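PDB 6EBU: LpxE from Aquifex aeolicus, which probably removes the 1-phosphate group of lipid A at the cell membrane, as a phosphatase of the PAP2 superfamily. Local coordinates for residues 16-21 with 149-154; 20-25 with 142-147. The protein carries 1 engineered substitution. One frame throughout, in Å; residues are numbered along the deposited sequence.

Interaction 1 of 2, residues 16-21 with 149-154; sequences LELFRL and HFPLDV. With SO4 (sulfate ion), chain B.
The rings of Phe19 and Phe150 meet obliquely, centroids 5.8 Å apart and planes at 54°. At the rim of the Phe19 ring, near its plane, lies Pro151 CD, while the carbonyl of His149 approaches it obliquely, with O 3.4 Å from Phe19 CD1. Phe19 CG stands anti to its backbone N (chi1 173°), on the side of the loop ahead of helix 151-170, where CD1 and CE1 both meet that carbonyl oxygen. Leu16 and Phe150 run side by side, pointing the same way, and Leu16 CD2 comes 3.9 Å from Phe150 CE1. Pro151 wedges against the turn of helix 13-24, its CG 3.5 Å from Leu18 CB and its CD 3.8 Å from Phe19 CB. Beyond this apolar layer, Phe150 is the N-cap of its helix. Its N donates to Asp153 OD2 (2.8 Å) from above the carboxylate plane, the bond an N3 side chain accepts in a capping box, though Phe150 has no polar side chain to return it. The same oxygen accepts a bond from Ser104 OG and a weak one from His149 ND1, with the oxygen in the imidazole plane. At the other edge of that ring, His149 NE2 donates to sulfate O1 (2.8 Å). This His-Asp pair, four residues apart and facing a bound oxyanion, is consistent with the third signature motif of PAP2 phosphatases, in which such a histidine is the nucleophile.

Interaction 2 of 2, residues 20-25 with 142-147; sequences RLINNA and ERIYAG. With BOG (octyl beta-D-glucopyranoside), chain F; SO4 (sulfate ion), chain B.
Ile22, Tyr145 and Asn23 bury the most area here, where the end of helix 13-24 meets the last turn of helix 126-145. Ile22 leans on Ile144 methyl to methyl, CG2 to CG2 at 3.7 Å, and its CD1 reaches Ile144 CD1 farther out; a bound octyl glucoside touches both residues. Tyr145 passes beside the helix end: its CG is anti to the backbone N (chi1 -176°), and its ring presents an edge to the carbonyl of Ala25, whose O lies in the ring plane 3.4 Å from CE1. The hydroxyl is fixed farther away by Asp31 OD1 and His27 N, and Arg26 makes a cation-pi contact with the ring. Asn23 points its amide at the carbonyl end of helix 126-145. Asn23 ND2 gives Ile144 O a weak hydrogen bond of 3.4 Å at 161°, but its stronger acceptor is Asn95 O. Asn23 ND2 also lies 3.4 Å from CA of Gly147, the positive-phi residue of a Schellman motif; a CB there would crowd the amide. Away from the interface, Arg143 binds sulfate O1 through NE and NH2. Arg143 NH1 donates to the syn lone pair of Glu142 OE1 (2.8 Å), close to the guanidinium plane, as part of a salt bridge. An alanine in place of Arg143 would probably leave the sulfate with fewer donors and Glu142 OE1 without its charged mate. The chemistry thus implies a division of labour: across the contact, methyl packing and the edge of Tyr145 are supplemented by a weak carboxamide bond, while the adjacent Arg143 offers positive charge to an oxyanion.

How the interactions relate
Interactions 1 and 2 start from consecutive turns of helix 13-24, sharing Arg20 and Leu21, and their centres lie 7 Å apart. Their partners are successive in the chain: the C-terminal part of helix 126-145 lies in interaction 2, and a short loop leads to helix 151-170 in interaction 1. The N-terminal helix therefore lies across the junction between these two helices. Ile144 joins the contacts, its CG2 3.6 Å from Phe19 CD1 and its CD1 3.6 Å from Val154 CG2. Beyond the junction, Arg143 and His149 reach the same sulfate, together with Lys79, Arg86 and Gly108, consistent with a phosphate pocket of the PAP2 type.

Interaction 1 of 2, residues 16-21 with 149-154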
loop_
_atom_site.group_PDB
_atom_site.type_symbol
_atom_site.label_atom_id
_atom_site.label_comp_id
_atom_site.label_asym_id
_atom_site.label_seq_id
_atom_site.Cartn_x
_atom_site.Cartn_y
_atom_site.Cartn_z
ATOM N N LEU A 16 -1.452 16.502 7.402
ATOM C CA LEU A 16 -1.556 17.422 6.275
ATOM C C LEU A 16 -0.198 17.992 5.883
ATOM O O LEU A 16 0.079 18.171 4.692
ATOM C CB LEU A 16 -2.534 18.549 6.608
ATOM C CG LEU A 16 -3.952 18.127 7.001
ATOM C CD1 LEU A 16 -4.851 19.346 7.136
ATOM C CD2 LEU A 16 -4.531 17.139 5.996
ATOM N N GLU A 17 0.656 18.284 6.865
ATOM C CA GLU A 17 1.980 18.812 6.548
ATOM C C GLU A 17 2.841 17.758 5.863
ATOM O O GLU A 17 3.584 18.070 4.924
ATOM C CB GLU A 17 2.661 19.325 7.818
ATOM N N LEU A 18 2.755 16.505 6.318
ATOM C CA LEU A 18 3.485 15.428 5.659
ATOM C C LEU A 18 3.001 15.231 4.229
ATOM O O LEU A 18 3.809 15.019 3.316
ATOM C CB LEU A 18 3.343 14.129 6.449
ATOM C CG LEU A 18 4.217 13.921 7.687
ATOM C CD1 LEU A 18 4.442 12.435 7.921
ATOM C CD2 LEU A 18 5.541 14.652 7.550
ATOM N N PHE A 19 1.685 15.293 4.012
ATOM C CA PHE A 19 1.165 15.132 2.659
ATOM C C PHE A 19 1.681 16.228 1.736
ATOM O O PHE A 19 2.056 15.956 0.589
ATOM C CB PHE A 19 -0.365 15.125 2.667
ATOM C CG PHE A 19 -0.965 15.135 1.289
ATOM C CD1 PHE A 19 -1.082 13.961 0.563
ATOM C CD2 PHE A 19 -1.380 16.322 0.706
ATOM C CE1 PHE A 19 -1.617 13.967 -0.711
ATOM C CE2 PHE A 19 -1.916 16.336 -0.570
ATOM C CZ PHE A 19 -2.033 15.156 -1.278
ATOM N N ARG A 20 1.699 17.474 2.215
ATOM C CA ARG A 20 2.133 18.584 1.372
ATOM C C ARG A 20 3.597 18.443 0.979
ATOM O O ARG A 20 3.969 18.725 -0.165
ATOM C CB ARG A 20 1.895 19.914 2.088
ATOM C CG ARG A 20 0.429 20.271 2.271
ATOM C CD ARG A 20 -0.276 20.424 0.936
ATOM N NE ARG A 20 -1.660 20.856 1.101
ATOM C CZ ARG A 20 -2.507 21.060 0.097
ATOM N NH1 ARG A 20 -2.114 20.868 -1.154
ATOM N NH2 ARG A 20 -3.748 21.456 0.345
ATOM N N LEU A 21 4.444 18.005 1.915
ATOM C CA LEU A 21 5.865 17.861 1.618
ATOM C C LEU A 21 6.098 16.839 0.511
ATOM O O LEU A 21 6.968 17.030 -0.347
ATOM C CB LEU A 21 6.628 17.465 2.884
ATOM N N HIS A 149 -3.864 9.488 -1.347
ATOM C CA HIS A 149 -3.850 9.018 0.029
ATOM C C HIS A 149 -3.107 10.017 0.903
ATOM O O HIS A 149 -2.285 10.805 0.427
ATOM C CB HIS A 149 -3.202 7.630 0.155
ATOM C CG HIS A 149 -4.124 6.497 -0.173
ATOM N ND1 HIS A 149 -5.238 6.198 0.582
ATOM C CD2 HIS A 149 -4.092 5.582 -1.172
ATOM C CE1 HIS A 149 -5.854 5.153 0.061
ATOM N NE2 HIS A 149 -5.181 4.761 -1.005
ATOM N N PHE A 150 -3.426 9.978 2.197
ATOM C CA PHE A 150 -2.731 10.694 3.252
ATOM C C PHE A 150 -1.680 9.797 3.886
ATOM O O PHE A 150 -1.776 8.568 3.815
ATOM C CB PHE A 150 -3.720 11.154 4.322
ATOM C CG PHE A 150 -4.722 12.161 3.841
ATOM C CD1 PHE A 150 -4.378 13.495 3.717
ATOM C CD2 PHE A 150 -6.017 11.775 3.537
ATOM C CE1 PHE A 150 -5.308 14.428 3.286
ATOM C CE2 PHE A 150 -6.949 12.702 3.107
ATOM C CZ PHE A 150 -6.592 14.029 2.983
ATOM N N PRO A 151 -0.658 10.386 4.511
ATOM C CA PRO A 151 0.326 9.567 5.240
ATOM C C PRO A 151 -0.286 8.653 6.288
ATOM O O PRO A 151 0.266 7.579 6.555
ATOM C CB PRO A 151 1.240 10.622 5.876
ATOM C CG PRO A 151 1.181 11.764 4.921
ATOM C CD PRO A 151 -0.229 11.791 4.395
ATOM N N LEU A 152 -1.406 9.047 6.897
ATOM C CA LEU A 152 -2.077 8.166 7.847
ATOM C C LEU A 152 -2.556 6.887 7.169
ATOM O O LEU A 152 -2.465 5.797 7.745
ATOM C CB LEU A 152 -3.250 8.896 8.501
ATOM C CG LEU A 152 -4.209 8.035 9.328
ATOM C CD1 LEU A 152 -3.497 7.453 10.541
ATOM C CD2 LEU A 152 -5.436 8.831 9.748
ATOM N N ASP A 153 -3.062 7.004 5.938
ATOM C CA ASP A 153 -3.582 5.837 5.230
ATOM C C ASP A 153 -2.474 4.851 4.888
ATOM O O ASP A 153 -2.665 3.633 4.998
ATOM C CB ASP A 153 -4.305 6.272 3.956
ATOM C CG ASP A 153 -5.264 7.417 4.189
ATOM O OD1 ASP A 153 -5.865 7.478 5.283
ATOM O OD2 ASP A 153 -5.420 8.253 3.274
ATOM N N VAL A 154 -1.312 5.351 4.463
ATOM C CA VAL A 154 -0.248 4.441 4.056
ATOM C C VAL A 154 0.488 3.884 5.269
ATOM O O VAL A 154 1.012 2.767 5.219
ATOM C CB VAL A 154 0.712 5.132 3.071
ATOM C CG1 VAL A 154 -0.075 5.838 1.975
ATOM C CG2 VAL A 154 1.626 6.103 3.792
HETATM S S SO4 B . -6.377 2.101 -2.449
HETATM O O1 SO4 B . -4.974 2.493 -2.557
HETATM O O2 SO4 B . -7.188 2.937 -3.325
HETATM O O3 SO4 B . -6.811 2.275 -1.066
HETATM O O4 SO4 B . -6.526 0.700 -2.836
#

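Interaction 2 of 2, residues 20-25 with 142-147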
loop_
_atom_site.group_PDB
_atom_site.type_symbol
_atom_site.label_atom_id
_atom_site.label_comp_id
_atom_site.label_asym_id
_atom_site.label_seq_id
_atom_site.Cartn_x
_atom_site.Cartn_y
_atom_site.Cartn_z
ATOM N N ARG A 20 1.699 17.474 2.215
ATOM C CA ARG A 20 2.133 18.584 1.372
ATOM C C ARG A 20 3.597 18.443 0.979
ATOM O O ARG A 20 3.969 18.725 -0.165
ATOM C CB ARG A 20 1.895 19.914 2.088
ATOM C CG ARG A 20 0.429 20.271 2.271
ATOM C CD ARG A 20 -0.276 20.424 0.936
ATOM N NE ARG A 20 -1.660 20.856 1.101
ATOM C CZ ARG A 20 -2.507 21.060 0.097
ATOM N NH1 ARG A 20 -2.114 20.868 -1.154
ATOM N NH2 ARG A 20 -3.748 21.456 0.345
ATOM N N LEU A 21 4.444 18.005 1.915
ATOM C CA LEU A 21 5.865 17.861 1.618
ATOM C C LEU A 21 6.098 16.839 0.511
ATOM O O LEU A 21 6.968 17.030 -0.347
ATOM C CB LEU A 21 6.628 17.465 2.884
ATOM N N ILE A 22 5.326 15.752 0.508
ATOM C CA ILE A 22 5.494 14.722 -0.511
ATOM C C ILE A 22 4.764 15.103 -1.792
ATOM O O ILE A 22 5.308 14.962 -2.895
ATOM C CB ILE A 22 5.012 13.363 0.030
ATOM C CG1 ILE A 22 5.925 12.889 1.163
ATOM C CG2 ILE A 22 4.945 12.336 -1.092
ATOM C CD1 ILE A 22 5.421 11.659 1.875
ATOM N N ASN A 23 3.532 15.599 -1.670
ATOM C CA ASN A 23 2.712 15.856 -2.846
ATOM C C ASN A 23 3.176 17.072 -3.638
ATOM O O ASN A 23 2.786 17.220 -4.802
ATOM C CB ASN A 23 1.251 16.030 -2.433
ATOM C CG ASN A 23 0.321 16.109 -3.618
ATOM O OD1 ASN A 23 -0.149 17.189 -3.982
ATOM N ND2 ASN A 23 0.057 14.965 -4.240
ATOM N N ASN A 24 3.995 17.942 -3.047
ATOM C CA ASN A 24 4.482 19.120 -3.754
ATOM C C ASN A 24 5.886 18.951 -4.320
ATOM O O ASN A 24 6.261 19.696 -5.230
ATOM C CB ASN A 24 4.453 20.345 -2.833
ATOM C CG ASN A 24 3.040 20.743 -2.437
ATOM O OD1 ASN A 24 2.102 20.615 -3.225
ATOM N ND2 ASN A 24 2.885 21.231 -1.212
ATOM N N ALA A 25 6.664 17.995 -3.809
ATOM C CA ALA A 25 8.014 17.728 -4.308
ATOM C C ALA A 25 7.903 16.820 -5.530
ATOM O O ALA A 25 8.032 15.595 -5.456
ATOM C CB ALA A 25 8.875 17.110 -3.215
ATOM N N GLU A 142 4.164 6.119 -3.372
ATOM C CA GLU A 142 3.476 6.417 -4.625
ATOM C C GLU A 142 2.049 6.896 -4.379
ATOM O O GLU A 142 1.569 7.811 -5.057
ATOM C CB GLU A 142 3.486 5.182 -5.529
ATOM C CG GLU A 142 2.598 5.286 -6.750
ATOM C CD GLU A 142 1.378 4.398 -6.640
ATOM O OE1 GLU A 142 0.247 4.923 -6.703
ATOM O OE2 GLU A 142 1.552 3.174 -6.477
ATOM N N ARG A 143 1.359 6.298 -3.403
ATOM C CA ARG A 143 -0.019 6.697 -3.127
ATOM C C ARG A 143 -0.094 8.155 -2.687
ATOM O O ARG A 143 -1.010 8.884 -3.085
ATOM C CB ARG A 143 -0.632 5.783 -2.063
ATOM C CG ARG A 143 -0.583 4.297 -2.397
ATOM C CD ARG A 143 -1.009 4.037 -3.830
ATOM N NE ARG A 143 -2.458 3.923 -3.960
ATOM C CZ ARG A 143 -3.123 4.093 -5.097
ATOM N NH1 ARG A 143 -2.469 4.394 -6.210
ATOM N NH2 ARG A 143 -4.443 3.967 -5.120
ATOM N N ILE A 144 0.862 8.600 -1.871
ATOM C CA ILE A 144 0.873 9.992 -1.434
ATOM C C ILE A 144 1.290 10.905 -2.578
ATOM O O ILE A 144 0.695 11.967 -2.790
ATOM C CB ILE A 144 1.790 10.160 -0.209
ATOM C CG1 ILE A 144 1.479 9.092 0.840
ATOM C CG2 ILE A 144 1.637 11.554 0.388
ATOM C CD1 ILE A 144 2.414 9.115 2.017
ATOM N N TYR A 145 2.317 10.506 -3.336
ATOM C CA TYR A 145 2.757 11.316 -4.466
ATOM C C TYR A 145 1.653 11.476 -5.502
ATOM O O TYR A 145 1.539 12.537 -6.129
ATOM C CB TYR A 145 4.003 10.700 -5.107
ATOM C CG TYR A 145 4.578 11.544 -6.221
ATOM C CD1 TYR A 145 5.519 12.531 -5.956
ATOM C CD2 TYR A 145 4.167 11.367 -7.536
ATOM C CE1 TYR A 145 6.040 13.314 -6.971
ATOM C CE2 TYR A 145 4.680 12.140 -8.554
ATOM C CZ TYR A 145 5.615 13.115 -8.268
ATOM O OH TYR A 145 6.126 13.894 -9.282
ATOM N N ALA A 146 0.835 10.441 -5.697
ATOM C CA ALA A 146 -0.277 10.529 -6.634
ATOM C C ALA A 146 -1.409 11.412 -6.126
ATOM O O ALA A 146 -2.320 11.723 -6.899
ATOM C CB ALA A 146 -0.812 9.129 -6.941
ATOM N N GLY A 147 -1.375 11.818 -4.858
ATOM C CA GLY A 147 -2.422 12.651 -4.305
ATOM C C GLY A 147 -3.698 11.925 -3.944
ATOM O O GLY A 147 -4.727 12.575 -3.740
HETATM O O1 BOG F . -7.670 0.566 -6.207
HETATM C "C1'" BOG F . -6.365 0.026 -6.405
HETATM C "C2'" BOG F . -5.936 0.252 -7.872
HETATM C "C3'" BOG F . -4.382 0.363 -7.955
HETATM C "C4'" BOG F . -3.982 1.631 -8.759
HETATM C "C5'" BOG F . -4.883 2.819 -8.352
HETATM C "C6'" BOG F . -4.747 3.954 -9.387
HETATM C "C7'" BOG F . -5.595 3.646 -10.619
HETATM C "C8'" BOG F . -7.078 3.682 -10.241
HETATM S S SO4 B . -6.377 2.101 -2.449
HETATM O O1 SO4 B . -4.974 2.493 -2.557
HETATM O O2 SO4 B . -7.188 2.937 -3.325
HETATM O O3 SO4 B . -6.811 2.275 -1.066
HETATM O O4 SO4 B . -6.526 0.700 -2.836
#